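Side-chain contacts in mucus binding proteinn (Lactobacillus reuteri, PDB 4MT5), which probably binds mucin glycoproteins of gastrointestinal mucus as a cell-wall-anchored surface protein, of which this chain is Mub repeat V: residues E36-Y41 / Y66-K71; Y95-E98 / T102-P105. All coordinates share one frame; numbering follows the deposited sequence.

Interaction 1 (E36-Y41 / Y66-K71); sequences EGIKKY and YEVHFK
I38 and Y41 of helix 36-41 face V68 and F70 of strand 66-71, the two axes running almost parallel at 16° and 10.7 Å apart. I38 lies nearest V68 and Y41 nearest F70 along the backbones, one helical turn matching two strand residues. V68 and F70, two apart and hence on the same side of the strand, both point at the helix. The contact is wholly apolar. I38 CG1 meets both strand residues, 4.0 Å from V68 CG1 and 3.9 Å from F70 CZ. V68 CG1, anti to the backbone N (chi1 179°), is the branch that reaches the isoleucine. The F70 ring meets both helix residues, each in a different way. Y41 CB sits over one of its faces, 4.3 Å from the ring centroid, as a CH-pi contact, while the I38 CA atom meets its edge in plane. The tyrosine ring itself leads away toward L17 and R18 of strand 16-24, leaving the two aromatic planes oblique at 58°. L48 of strand 46-51 touches both I38 and V68, extending the apolar layer. A single helix packed along a mixed sheet in this way is the hallmark of the ubiquitin-like beta-grasp fold, here in the mucin-binding domain.

Interaction 2 (Y95-E98 / T102-P105); sequences YVDE and TVQP
Y95 O accepts the one direct hydrogen bond between 95-98 and 102-105, from V103 N at 3.0 Å. The N-H points almost straight at the oxygen (169°), although the donor is tilted 25° from the carbonyl plane. Beside it, water 1 lies between Y95 N and Q104 O and probably links the two backbones, although its short distances make the details doubtful. Bent at chi2, Q104 turns its NE2 back to V103 O, to which it makes a weak hydrogen bond.

Van der Waals contacts do the rest. V103 points at the opposite segment, and its CG2, set between the backbone N and carbonyl carbon, rests 3.3 Å from V96 O. The other branch, CG1, meets D97 CB and OD2, the latter at 3.9 Å. These contacts close the turn end of the beta hairpin formed by strands 85-96 and 104-120 in the Muc B2-like domain, whose family belongs to the ubiquitin clan. Within the turn, D97 OD1 accepts a hydrogen bond from Q101 N, and V96 pairs by backbone bonds with strand 174-182 beyond.

On the aromatic side, Y95 CB packs against Q104 CB at 3.6 Å. With CG anti to the carbonyl carbon (chi1 -57°), the ring extends alongside 104-105 and turns its edge to two backbone oxygens: P105 O lies 3.3 Å from CD2, near the ring plane, with Q104 O nearer the CB end of the same edge. Were Y95 replaced by alanine, the backbone bond could persist, but the loss of the ring would probably open a gap beside Q104 and P150. P150 touches both Y95 and Q104, while V178 of strand 174-182 also packs on the tyrosine.

Interaction 1 and interaction 2 lie on opposite sides of the centre of this elongated chain, their centres 69 Å apart and their nearest atoms about 54 Å apart. They follow one another in sequence, the first within the mucin-binding domain and the second within the Muc B2-like domain, and do not touch. Their structural link is the sheet: strand 65-77, which carries residues 66-71, pairs antiparallel with strand 104-120, at whose start residues 102-105 lie. Interaction 1 packs a helix onto a sheet, whereas interaction 2 joins the two arms of a hairpin near its turn. No mucin ligand is bound at either contact; both are packing within the repeat.

Interaction 1 (E36-Y41 / Y66-K71)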
loop_
_atom_site.group_PDB
_atom_site.type_symbol
_atom_site.label_atom_id
_atom_site.label_comp_id
_atom_site.label_asym_id
_atom_site.label_seq_id
_atom_site.Cartn_x
_atom_site.Cartn_y
_atom_site.Cartn_z
ATOM N N GLU A 36 23.164 15.532 16.703
ATOM C CA GLU A 36 23.365 14.090 16.710
ATOM C C GLU A 36 22.084 13.288 16.935
ATOM O O GLU A 36 21.835 12.293 16.252
ATOM C CB GLU A 36 24.412 13.697 17.750
ATOM C CG GLU A 36 25.057 12.359 17.444
ATOM C CD GLU A 36 25.690 12.324 16.043
ATOM O OE1 GLU A 36 26.231 13.372 15.580
ATOM O OE2 GLU A 36 25.635 11.240 15.409
ATOM N N GLY A 37 21.275 13.714 17.895
ATOM C CA GLY A 37 20.028 13.031 18.163
ATOM C C GLY A 37 19.109 13.033 16.953
ATOM O O GLY A 37 18.590 11.977 16.541
ATOM N N ILE A 38 18.899 14.219 16.384
ATOM C CA ILE A 38 18.015 14.350 15.227
ATOM C C ILE A 38 18.517 13.506 14.050
ATOM O O ILE A 38 17.726 12.850 13.359
ATOM C CB ILE A 38 17.847 15.816 14.807
ATOM C CG1 ILE A 38 17.086 16.583 15.880
ATOM C CG2 ILE A 38 17.072 15.917 13.527
ATOM C CD1 ILE A 38 16.995 18.057 15.601
ATOM N N LYS A 39 19.833 13.507 13.840
ATOM C CA LYS A 39 20.441 12.648 12.832
ATOM C C LYS A 39 20.082 11.172 13.072
ATOM O O LYS A 39 19.703 10.466 12.148
ATOM C CB LYS A 39 21.956 12.841 12.819
ATOM C CG LYS A 39 22.628 12.458 11.516
ATOM C CD LYS A 39 23.618 11.321 11.713
ATOM C CE LYS A 39 24.764 11.438 10.720
ATOM N NZ LYS A 39 25.580 12.669 10.998
ATOM N N LYS A 40 20.181 10.724 14.321
ATOM C CA LYS A 40 19.964 9.318 14.660
ATOM C C LYS A 40 18.530 8.890 14.414
ATOM O O LYS A 40 18.285 7.775 13.960
ATOM C CB LYS A 40 20.343 9.027 16.118
ATOM C CG LYS A 40 21.843 8.968 16.402
ATOM C CD LYS A 40 22.480 7.671 15.900
ATOM C CE LYS A 40 23.954 7.585 16.303
ATOM N NZ LYS A 40 24.691 8.853 15.978
ATOM N N TYR A 41 17.577 9.769 14.705
ATOM C CA TYR A 41 16.177 9.396 14.534
ATOM C C TYR A 41 15.684 9.504 13.102
ATOM O O TYR A 41 14.757 8.793 12.707
ATOM C CB TYR A 41 15.268 10.137 15.516
ATOM C CG TYR A 41 15.465 9.616 16.910
ATOM C CD1 TYR A 41 15.033 8.335 17.263
ATOM C CD2 TYR A 41 16.132 10.378 17.864
ATOM C CE1 TYR A 41 15.250 7.836 18.532
ATOM C CE2 TYR A 41 16.354 9.887 19.138
ATOM C CZ TYR A 41 15.910 8.622 19.467
ATOM O OH TYR A 41 16.141 8.163 20.737
ATOM N N TYR A 66 13.319 21.241 27.326
ATOM C CA TYR A 66 13.181 21.636 25.935
ATOM C C TYR A 66 12.771 20.406 25.111
ATOM O O TYR A 66 13.256 19.298 25.354
ATOM C CB TYR A 66 14.496 22.216 25.440
ATOM C CG TYR A 66 14.995 23.407 26.226
ATOM C CD1 TYR A 66 14.657 24.705 25.857
ATOM C CD2 TYR A 66 15.812 23.242 27.334
ATOM C CE1 TYR A 66 15.126 25.812 26.571
ATOM C CE2 TYR A 66 16.286 24.350 28.048
ATOM C CZ TYR A 66 15.934 25.615 27.656
ATOM O OH TYR A 66 16.385 26.688 28.356
ATOM N N GLU A 67 11.860 20.591 24.160
ATOM C CA GLU A 67 11.306 19.457 23.415
ATOM C C GLU A 67 11.721 19.419 21.936
ATOM O O GLU A 67 11.764 20.431 21.244
ATOM C CB GLU A 67 9.772 19.405 23.550
ATOM C CG GLU A 67 9.249 19.039 24.959
ATOM C CD GLU A 67 7.712 18.995 25.044
ATOM O OE1 GLU A 67 7.059 19.667 24.212
ATOM O OE2 GLU A 67 7.153 18.292 25.930
ATOM N N VAL A 68 12.047 18.233 21.456
ATOM C CA VAL A 68 12.293 18.046 20.032
ATOM C C VAL A 68 11.219 17.095 19.528
ATOM O O VAL A 68 11.193 15.939 19.938
ATOM C CB VAL A 68 13.707 17.443 19.759
ATOM C CG1 VAL A 68 13.923 17.233 18.275
ATOM C CG2 VAL A 68 14.802 18.343 20.315
ATOM N N HIS A 69 10.312 17.563 18.675
ATOM C CA HIS A 69 9.219 16.688 18.227
ATOM C C HIS A 69 9.489 16.022 16.856
ATOM O O HIS A 69 10.054 16.629 15.948
ATOM C CB HIS A 69 7.859 17.425 18.249
ATOM C CG HIS A 69 7.363 17.753 19.628
ATOM N ND1 HIS A 69 6.651 16.856 20.400
ATOM C CD2 HIS A 69 7.476 18.880 20.374
ATOM C CE1 HIS A 69 6.350 17.415 21.560
ATOM N NE2 HIS A 69 6.841 18.640 21.572
ATOM N N PHE A 70 9.101 14.762 16.728
ATOM C CA PHE A 70 9.218 14.046 15.469
ATOM C C PHE A 70 7.881 13.451 15.126
ATOM O O PHE A 70 7.028 13.334 16.001
ATOM C CB PHE A 70 10.186 12.888 15.597
ATOM C CG PHE A 70 11.598 13.301 15.853
ATOM C CD1 PHE A 70 12.514 13.359 14.816
ATOM C CD2 PHE A 70 12.023 13.605 17.129
ATOM C CE1 PHE A 70 13.817 13.713 15.052
ATOM C CE2 PHE A 70 13.325 13.963 17.362
ATOM C CZ PHE A 70 14.222 14.019 16.324
ATOM N N LYS A 71 7.702 13.080 13.857
ATOM C CA LYS A 71 6.586 12.216 13.436
ATOM C C LYS A 71 7.142 11.105 12.566
ATOM O O LYS A 71 8.276 11.193 12.089
ATOM C CB LYS A 71 5.518 12.986 12.665
ATOM C CG LYS A 71 6.039 13.651 11.399
ATOM C CD LYS A 71 4.920 14.323 10.619
ATOM C CE LYS A 71 5.458 15.431 9.706
ATOM N NZ LYS A 71 4.309 16.123 9.037
#

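Interaction 2 (Y95-E98 / T102-P105)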
loop_
_atom_site.group_PDB
_atom_site.type_symbol
_atom_site.label_atom_id
_atom_site.label_comp_id
_atom_site.label_asym_id
_atom_site.label_seq_id
_atom_site.Cartn_x
_atom_site.Cartn_y
_atom_site.Cartn_z
ATOM N N TYR A 95 -14.182 -24.482 -25.769
ATOM C CA TYR A 95 -15.157 -24.939 -26.749
ATOM C C TYR A 95 -14.843 -26.376 -27.211
ATOM O O TYR A 95 -13.883 -26.600 -27.945
ATOM C CB TYR A 95 -15.190 -23.982 -27.950
ATOM C CG TYR A 95 -15.495 -22.530 -27.617
ATOM C CD1 TYR A 95 -16.793 -22.111 -27.345
ATOM C CD2 TYR A 95 -14.483 -21.571 -27.600
ATOM C CE1 TYR A 95 -17.074 -20.775 -27.053
ATOM C CE2 TYR A 95 -14.754 -20.233 -27.309
ATOM C CZ TYR A 95 -16.052 -19.843 -27.038
ATOM O OH TYR A 95 -16.321 -18.522 -26.749
ATOM N N VAL A 96 -15.654 -27.348 -26.789
ATOM C CA VAL A 96 -15.363 -28.759 -27.072
ATOM C C VAL A 96 -16.482 -29.509 -27.798
ATOM O O VAL A 96 -17.367 -28.895 -28.389
ATOM C CB VAL A 96 -15.020 -29.525 -25.780
ATOM C CG1 VAL A 96 -13.765 -28.959 -25.153
ATOM C CG2 VAL A 96 -16.178 -29.462 -24.800
ATOM N N ASP A 97 -16.419 -30.843 -27.756
ATOM C CA ASP A 97 -17.490 -31.714 -28.271
ATOM C C ASP A 97 -17.867 -32.847 -27.297
ATOM O O ASP A 97 -17.685 -32.723 -26.085
ATOM C CB ASP A 97 -17.140 -32.270 -29.660
ATOM C CG ASP A 97 -15.885 -33.145 -29.660
ATOM O OD1 ASP A 97 -15.625 -33.859 -28.663
ATOM O OD2 ASP A 97 -15.163 -33.131 -30.684
ATOM N N GLU A 98 -18.380 -33.952 -27.828
ATOM C CA GLU A 98 -18.809 -35.077 -26.996
ATOM C C GLU A 98 -17.614 -35.787 -26.376
ATOM O O GLU A 98 -17.684 -36.291 -25.248
ATOM C CB GLU A 98 -19.616 -36.076 -27.826
ATOM C CG GLU A 98 -20.674 -35.440 -28.710
ATOM C CD GLU A 98 -21.850 -34.896 -27.922
ATOM O OE1 GLU A 98 -21.912 -35.117 -26.690
ATOM O OE2 GLU A 98 -22.720 -34.250 -28.543
ATOM N N THR A 102 -10.994 -30.220 -28.795
ATOM C CA THR A 102 -11.010 -28.800 -29.194
ATOM C C THR A 102 -11.719 -28.527 -30.533
ATOM O O THR A 102 -11.223 -28.934 -31.587
ATOM C CB THR A 102 -9.559 -28.198 -29.262
ATOM O OG1 THR A 102 -8.917 -28.298 -27.983
ATOM C CG2 THR A 102 -9.591 -26.735 -29.692
ATOM N N VAL A 103 -12.855 -27.820 -30.494
ATOM C CA VAL A 103 -13.583 -27.457 -31.725
ATOM C C VAL A 103 -13.426 -25.985 -32.129
ATOM O O VAL A 103 -13.593 -25.637 -33.301
ATOM C CB VAL A 103 -15.093 -27.842 -31.672
ATOM C CG1 VAL A 103 -15.250 -29.329 -31.429
ATOM C CG2 VAL A 103 -15.835 -27.051 -30.597
ATOM N N GLN A 104 -13.106 -25.135 -31.151
ATOM C CA GLN A 104 -12.840 -23.706 -31.374
ATOM C C GLN A 104 -11.783 -23.237 -30.368
ATOM O O GLN A 104 -11.779 -23.709 -29.223
ATOM C CB GLN A 104 -14.127 -22.878 -31.211
ATOM C CG GLN A 104 -15.117 -22.954 -32.382
ATOM C CD GLN A 104 -14.771 -21.997 -33.511
ATOM O OE1 GLN A 104 -15.231 -20.858 -33.528
ATOM N NE2 GLN A 104 -13.953 -22.455 -34.454
ATOM N N PRO A 105 -10.883 -22.315 -30.783
ATOM C CA PRO A 105 -9.852 -21.805 -29.861
ATOM C C PRO A 105 -10.468 -21.131 -28.638
ATOM O O PRO A 105 -11.549 -20.554 -28.743
ATOM C CB PRO A 105 -9.081 -20.793 -30.714
ATOM C CG PRO A 105 -10.001 -20.436 -31.830
ATOM C CD PRO A 105 -10.793 -21.682 -32.109
HETATM O O HOH W 1 -11.904 -24.369 -26.695
#